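Local structure of hypothetical sugar kinase (Cytophaga hutchinsonii, 3R8E) at residues A[136-148]-A[156-168]. The protein is a putative sugar kinase of the ROK family, and so probably transfers a phosphate group from ATP to a sugar. Sequence-based numbering, arbitrary orientation.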
loop_
_atom_site.group_PDB
_atom_site.type_symbol
_atom_site.label_atom_id
_atom_site.label_comp_id
_atom_site.label_asym_id
_atom_site.label_seq_id
_atom_site.Cartn_x
_atom_site.Cartn_y
_atom_site.Cartn_z
ATOM N N TYR A 136 14.323 9.754 9.830
ATOM C CA TYR A 136 13.658 11.044 9.681
ATOM C C TYR A 136 14.268 12.108 10.606
ATOM O O TYR A 136 14.420 13.253 10.189
ATOM C CB TYR A 136 12.149 10.890 9.963
ATOM C CG TYR A 136 11.372 12.189 9.887
ATOM C CD1 TYR A 136 11.015 12.741 8.660
ATOM C CD2 TYR A 136 10.997 12.870 11.044
ATOM C CE1 TYR A 136 10.288 13.928 8.585
ATOM C CE2 TYR A 136 10.287 14.067 10.981
ATOM C CZ TYR A 136 9.940 14.597 9.748
ATOM O OH TYR A 136 9.233 15.775 9.677
ATOM N N TYR A 137 14.622 11.744 11.846
ATOM C CA TYR A 137 15.170 12.749 12.760
ATOM C C TYR A 137 16.681 12.880 12.716
ATOM O O TYR A 137 17.189 13.971 13.002
ATOM C CB TYR A 137 14.763 12.443 14.214
ATOM C CG TYR A 137 13.308 12.716 14.537
ATOM C CD1 TYR A 137 12.700 13.912 14.161
ATOM C CD2 TYR A 137 12.563 11.815 15.289
ATOM C CE1 TYR A 137 11.366 14.175 14.468
ATOM C CE2 TYR A 137 11.230 12.071 15.613
ATOM C CZ TYR A 137 10.634 13.251 15.197
ATOM O OH TYR A 137 9.319 13.501 15.509
ATOM N N PHE A 138 17.414 11.784 12.429
ATOM C CA PHE A 138 18.870 11.825 12.576
ATOM C C PHE A 138 19.707 11.368 11.373
ATOM O O PHE A 138 20.930 11.538 11.409
ATOM C CB PHE A 138 19.266 10.961 13.791
ATOM C CG PHE A 138 18.492 11.230 15.063
ATOM C CD1 PHE A 138 18.731 12.376 15.815
ATOM C CD2 PHE A 138 17.525 10.337 15.511
ATOM C CE1 PHE A 138 18.028 12.613 17.003
ATOM C CE2 PHE A 138 16.819 10.577 16.695
ATOM C CZ PHE A 138 17.072 11.715 17.431
ATOM N N GLY A 139 19.074 10.815 10.344
ATOM C CA GLY A 139 19.785 10.309 9.173
ATOM C C GLY A 139 20.331 11.355 8.219
ATOM O O GLY A 139 20.158 12.561 8.430
ATOM N N GLU A 140 20.988 10.882 7.138
ATOM C CA GLU A 140 21.566 11.737 6.095
ATOM C C GLU A 140 20.483 12.376 5.206
ATOM O O GLU A 140 20.799 13.246 4.396
ATOM C CB GLU A 140 22.595 10.969 5.252
ATOM C CG GLU A 140 23.964 10.895 5.916
ATOM C CD GLU A 140 24.615 12.235 6.208
ATOM O OE1 GLU A 140 25.102 12.882 5.253
ATOM O OE2 GLU A 140 24.608 12.653 7.387
ATOM N N ASN A 141 19.220 11.952 5.354
ATOM C CA ASN A 141 18.089 12.541 4.645
ATOM C C ASN A 141 17.062 12.975 5.675
ATOM O O ASN A 141 15.862 12.876 5.433
ATOM C CB ASN A 141 17.493 11.567 3.622
ATOM C CG ASN A 141 18.319 11.407 2.377
ATOM O OD1 ASN A 141 18.884 10.344 2.121
ATOM N ND2 ASN A 141 18.375 12.446 1.550
ATOM N N LYS A 142 17.544 13.469 6.836
ATOM C CA LYS A 142 16.676 13.904 7.922
ATOM C C LYS A 142 15.681 14.970 7.448
ATOM O O LYS A 142 16.009 15.822 6.607
ATOM C CB LYS A 142 17.462 14.386 9.153
ATOM C CG LYS A 142 18.375 15.582 8.945
ATOM C CD LYS A 142 18.800 16.170 10.286
ATOM C CE LYS A 142 19.579 17.449 10.122
ATOM N NZ LYS A 142 19.871 18.085 11.434
ATOM N N ARG A 143 14.440 14.849 7.951
ATOM C CA ARG A 143 13.292 15.723 7.694
ATOM C C ARG A 143 12.700 15.542 6.275
ATOM O O ARG A 143 11.744 16.244 5.930
ATOM C CB ARG A 143 13.586 17.208 7.999
ATOM C CG ARG A 143 13.883 17.500 9.474
ATOM C CD ARG A 143 12.638 17.473 10.348
ATOM N NE ARG A 143 12.970 17.558 11.770
ATOM C CZ ARG A 143 12.074 17.640 12.749
ATOM N NH1 ARG A 143 10.775 17.654 12.470
ATOM N NH2 ARG A 143 12.468 17.715 14.013
HETATM N N MSE A 144 13.198 14.557 5.495
HETATM C CA MSE A 144 12.586 14.180 4.210
HETATM C C MSE A 144 11.160 13.769 4.569
HETATM O O MSE A 144 10.985 12.906 5.431
HETATM C CB MSE A 144 13.378 13.045 3.559
HETATM C CG MSE A 144 12.820 12.610 2.211
HETATM SE SE MSE A 144 14.125 11.582 1.203
HETATM C CE MSE A 144 14.385 10.098 2.331
ATOM N N GLN A 145 10.156 14.463 4.017
ATOM C CA GLN A 145 8.770 14.326 4.456
ATOM C C GLN A 145 8.083 13.012 4.098
ATOM O O GLN A 145 7.289 12.515 4.902
ATOM C CB GLN A 145 7.926 15.492 3.919
ATOM C CG GLN A 145 8.318 16.858 4.506
ATOM C CD GLN A 145 8.133 16.957 6.005
ATOM O OE1 GLN A 145 9.083 16.867 6.791
ATOM N NE2 GLN A 145 6.914 17.185 6.435
ATOM N N THR A 146 8.314 12.493 2.887
ATOM C CA THR A 146 7.606 11.301 2.423
ATOM C C THR A 146 8.592 10.292 1.855
ATOM O O THR A 146 9.195 10.540 0.810
ATOM C CB THR A 146 6.534 11.723 1.398
ATOM O OG1 THR A 146 5.690 12.711 2.011
ATOM C CG2 THR A 146 5.687 10.541 0.902
ATOM N N PHE A 147 8.757 9.153 2.547
ATOM C CA PHE A 147 9.676 8.108 2.098
ATOM C C PHE A 147 9.384 6.779 2.749
ATOM O O PHE A 147 8.722 6.717 3.783
ATOM C CB PHE A 147 11.152 8.489 2.392
ATOM C CG PHE A 147 11.556 8.527 3.850
ATOM C CD1 PHE A 147 12.076 7.396 4.475
ATOM C CD2 PHE A 147 11.477 9.708 4.578
ATOM C CE1 PHE A 147 12.469 7.436 5.816
ATOM C CE2 PHE A 147 11.887 9.750 5.916
ATOM C CZ PHE A 147 12.372 8.609 6.527
ATOM N N ILE A 148 9.954 5.719 2.173
ATOM C CA ILE A 148 9.927 4.377 2.743
ATOM C C ILE A 148 11.358 3.980 3.079
ATOM O O ILE A 148 12.271 4.213 2.279
ATOM C CB ILE A 148 9.233 3.294 1.845
ATOM C CG1 ILE A 148 9.161 1.931 2.593
ATOM C CG2 ILE A 148 9.955 3.120 0.495
ATOM C CD1 ILE A 148 8.218 0.909 1.988
ATOM N N VAL A 156 12.434 -8.710 6.198
ATOM C CA VAL A 156 12.314 -7.433 5.501
ATOM C C VAL A 156 11.373 -6.565 6.319
ATOM O O VAL A 156 10.197 -6.897 6.480
ATOM C CB VAL A 156 11.879 -7.560 4.011
ATOM C CG1 VAL A 156 11.648 -6.182 3.382
ATOM C CG2 VAL A 156 12.916 -8.335 3.210
ATOM N N GLY A 157 11.926 -5.501 6.878
ATOM C CA GLY A 157 11.173 -4.548 7.676
ATOM C C GLY A 157 11.000 -3.262 6.900
ATOM O O GLY A 157 11.823 -2.943 6.032
ATOM N N SER A 158 9.921 -2.522 7.188
ATOM C CA SER A 158 9.679 -1.250 6.518
ATOM C C SER A 158 8.952 -0.280 7.416
ATOM O O SER A 158 8.152 -0.684 8.255
ATOM C CB SER A 158 8.892 -1.444 5.225
ATOM O OG SER A 158 7.686 -2.146 5.465
ATOM N N GLY A 159 9.242 0.990 7.212
ATOM C CA GLY A 159 8.627 2.092 7.923
ATOM C C GLY A 159 8.423 3.190 6.911
ATOM O O GLY A 159 9.259 3.361 6.019
ATOM N N VAL A 160 7.307 3.922 7.015
ATOM C CA VAL A 160 7.024 4.990 6.061
ATOM C C VAL A 160 6.693 6.290 6.766
ATOM O O VAL A 160 5.850 6.316 7.668
ATOM C CB VAL A 160 5.864 4.587 5.093
ATOM C CG1 VAL A 160 5.390 5.777 4.261
ATOM C CG2 VAL A 160 6.271 3.438 4.181
HETATM N N MSE A 161 7.334 7.380 6.310
HETATM C CA MSE A 161 6.994 8.742 6.703
HETATM C C MSE A 161 6.124 9.283 5.585
HETATM O O MSE A 161 6.460 9.088 4.412
HETATM C CB MSE A 161 8.241 9.634 6.907
HETATM C CG MSE A 161 9.168 9.164 8.019
HETATM SE SE MSE A 161 8.367 9.101 9.788
HETATM C CE MSE A 161 7.889 10.976 9.964
HETATM N N MSE A 162 5.003 9.916 5.926
HETATM C CA MSE A 162 4.126 10.519 4.931
HETATM C C MSE A 162 3.775 11.926 5.376
HETATM O O MSE A 162 3.148 12.111 6.424
HETATM C CB MSE A 162 2.871 9.670 4.697
HETATM C CG MSE A 162 2.021 10.191 3.567
HETATM SE SE MSE A 162 0.774 8.869 2.975
HETATM C CE MSE A 162 2.048 7.752 1.968
ATOM N N ASN A 163 4.223 12.920 4.587
ATOM C CA ASN A 163 4.031 14.352 4.848
ATOM C C ASN A 163 4.528 14.698 6.278
ATOM O O ASN A 163 3.863 15.422 7.022
ATOM C CB ASN A 163 2.556 14.770 4.618
ATOM C CG ASN A 163 1.951 14.200 3.354
ATOM O OD1 ASN A 163 1.065 13.355 3.402
ATOM N ND2 ASN A 163 2.449 14.609 2.198
ATOM N N GLY A 164 5.684 14.130 6.640
ATOM C CA GLY A 164 6.342 14.346 7.925
ATOM C C GLY A 164 5.713 13.676 9.127
ATOM O O GLY A 164 6.070 14.004 10.264
ATOM N N LYS A 165 4.796 12.717 8.892
ATOM C CA LYS A 165 4.122 11.965 9.954
ATOM C C LYS A 165 4.328 10.482 9.733
ATOM O O LYS A 165 4.267 10.025 8.588
ATOM C CB LYS A 165 2.614 12.287 9.999
ATOM C CG LYS A 165 2.261 13.758 10.255
ATOM C CD LYS A 165 2.305 14.136 11.732
ATOM C CE LYS A 165 2.011 15.604 11.937
ATOM N NZ LYS A 165 2.086 15.986 13.371
ATOM N N LEU A 166 4.555 9.727 10.815
ATOM C CA LEU A 166 4.730 8.282 10.712
ATOM C C LEU A 166 3.427 7.635 10.231
ATOM O O LEU A 166 2.364 7.889 10.808
ATOM C CB LEU A 166 5.170 7.690 12.067
ATOM C CG LEU A 166 5.484 6.188 12.103
ATOM C CD1 LEU A 166 6.746 5.853 11.282
ATOM C CD2 LEU A 166 5.661 5.712 13.543
ATOM N N PHE A 167 3.511 6.844 9.146
ATOM C CA PHE A 167 2.362 6.126 8.599
ATOM C C PHE A 167 2.147 4.863 9.418
ATOM O O PHE A 167 3.039 4.020 9.502
ATOM C CB PHE A 167 2.576 5.795 7.108
ATOM C CG PHE A 167 1.425 5.007 6.515
ATOM C CD1 PHE A 167 0.271 5.650 6.086
ATOM C CD2 PHE A 167 1.482 3.621 6.427
ATOM C CE1 PHE A 167 -0.801 4.921 5.556
ATOM C CE2 PHE A 167 0.410 2.891 5.902
ATOM C CZ PHE A 167 -0.716 3.548 5.462
ATOM N N ILE A 168 0.965 4.721 10.012
ATOM C CA ILE A 168 0.703 3.554 10.855
ATOM C C ILE A 168 -0.355 2.622 10.243
ATOM O O ILE A 168 -0.485 1.487 10.691
ATOM C CB ILE A 168 0.337 3.966 12.311
ATOM C CG1 ILE A 168 -0.974 4.782 12.379
ATOM C CG2 ILE A 168 1.522 4.698 12.998
ATOM C CD1 ILE A 168 -1.602 4.883 13.782
#
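Selenomethionine Met161 meets two aromatic rings of 136-148 with different parts of its chain, CE with Tyr136, CB and CG with Phe147, and this is the dense, buried part of the contact. Its CE methyl sits over the centre of one face of Tyr136, 3.7 Å from the ring centroid and 11° off the normal, a CH-pi contact; SE stands obliquely to the same ring in a Met-aromatic contact. Bends at chi2 and chi3 bring the methyl over the ring face. The Phe147 side chain runs alongside in the same direction, and its CE2 comes within 3.5 Å of Met161 CG. Behind the side chains, Phe147 and Met161 form an antiparallel hydrogen-bonded pair: Phe147 N to Met161 O and Met161 N to Phe147 O, both 3.0 Å. On the other sheet face, Ile148 CG1 packs on Val160 CG2 at 3.6 Å, in the non-hydrogen-bonded pair beside it; helix 235-259 covers both residues through Ile255 and Met259. The strands are the hairpin 147-152/156-162 of a mixed sheet in the ribonuclease H-like fold of this kinase, with strand 263-267 running parallel on the far side of 147-152. Helix 127-138 ends just before Gly139, and a loop with the type II turn Asn141-Met144 leads on to strand 147-152; Tyr136, in the last helical turn, lies over Met161. Toward Gln145 and Asn163 the contact opens to solvent and rests largely on polar bonds. The type I' turn Met162-Lys165 presents two successive amides: Gly164 N donates a hydrogen bond to Gln145 O at 2.9 Å (168°), while Asn163 N donates one to Thr146 OG1 at 3.0 Å. A chi1 of -55° sets that hydroxyl beside its own backbone N, facing the turn. Asn163 CB is directed away from 136-148, and ND2 hydrogen-bonds Gly170 O of the second subunit, whose Gly170 also packs against Thr146.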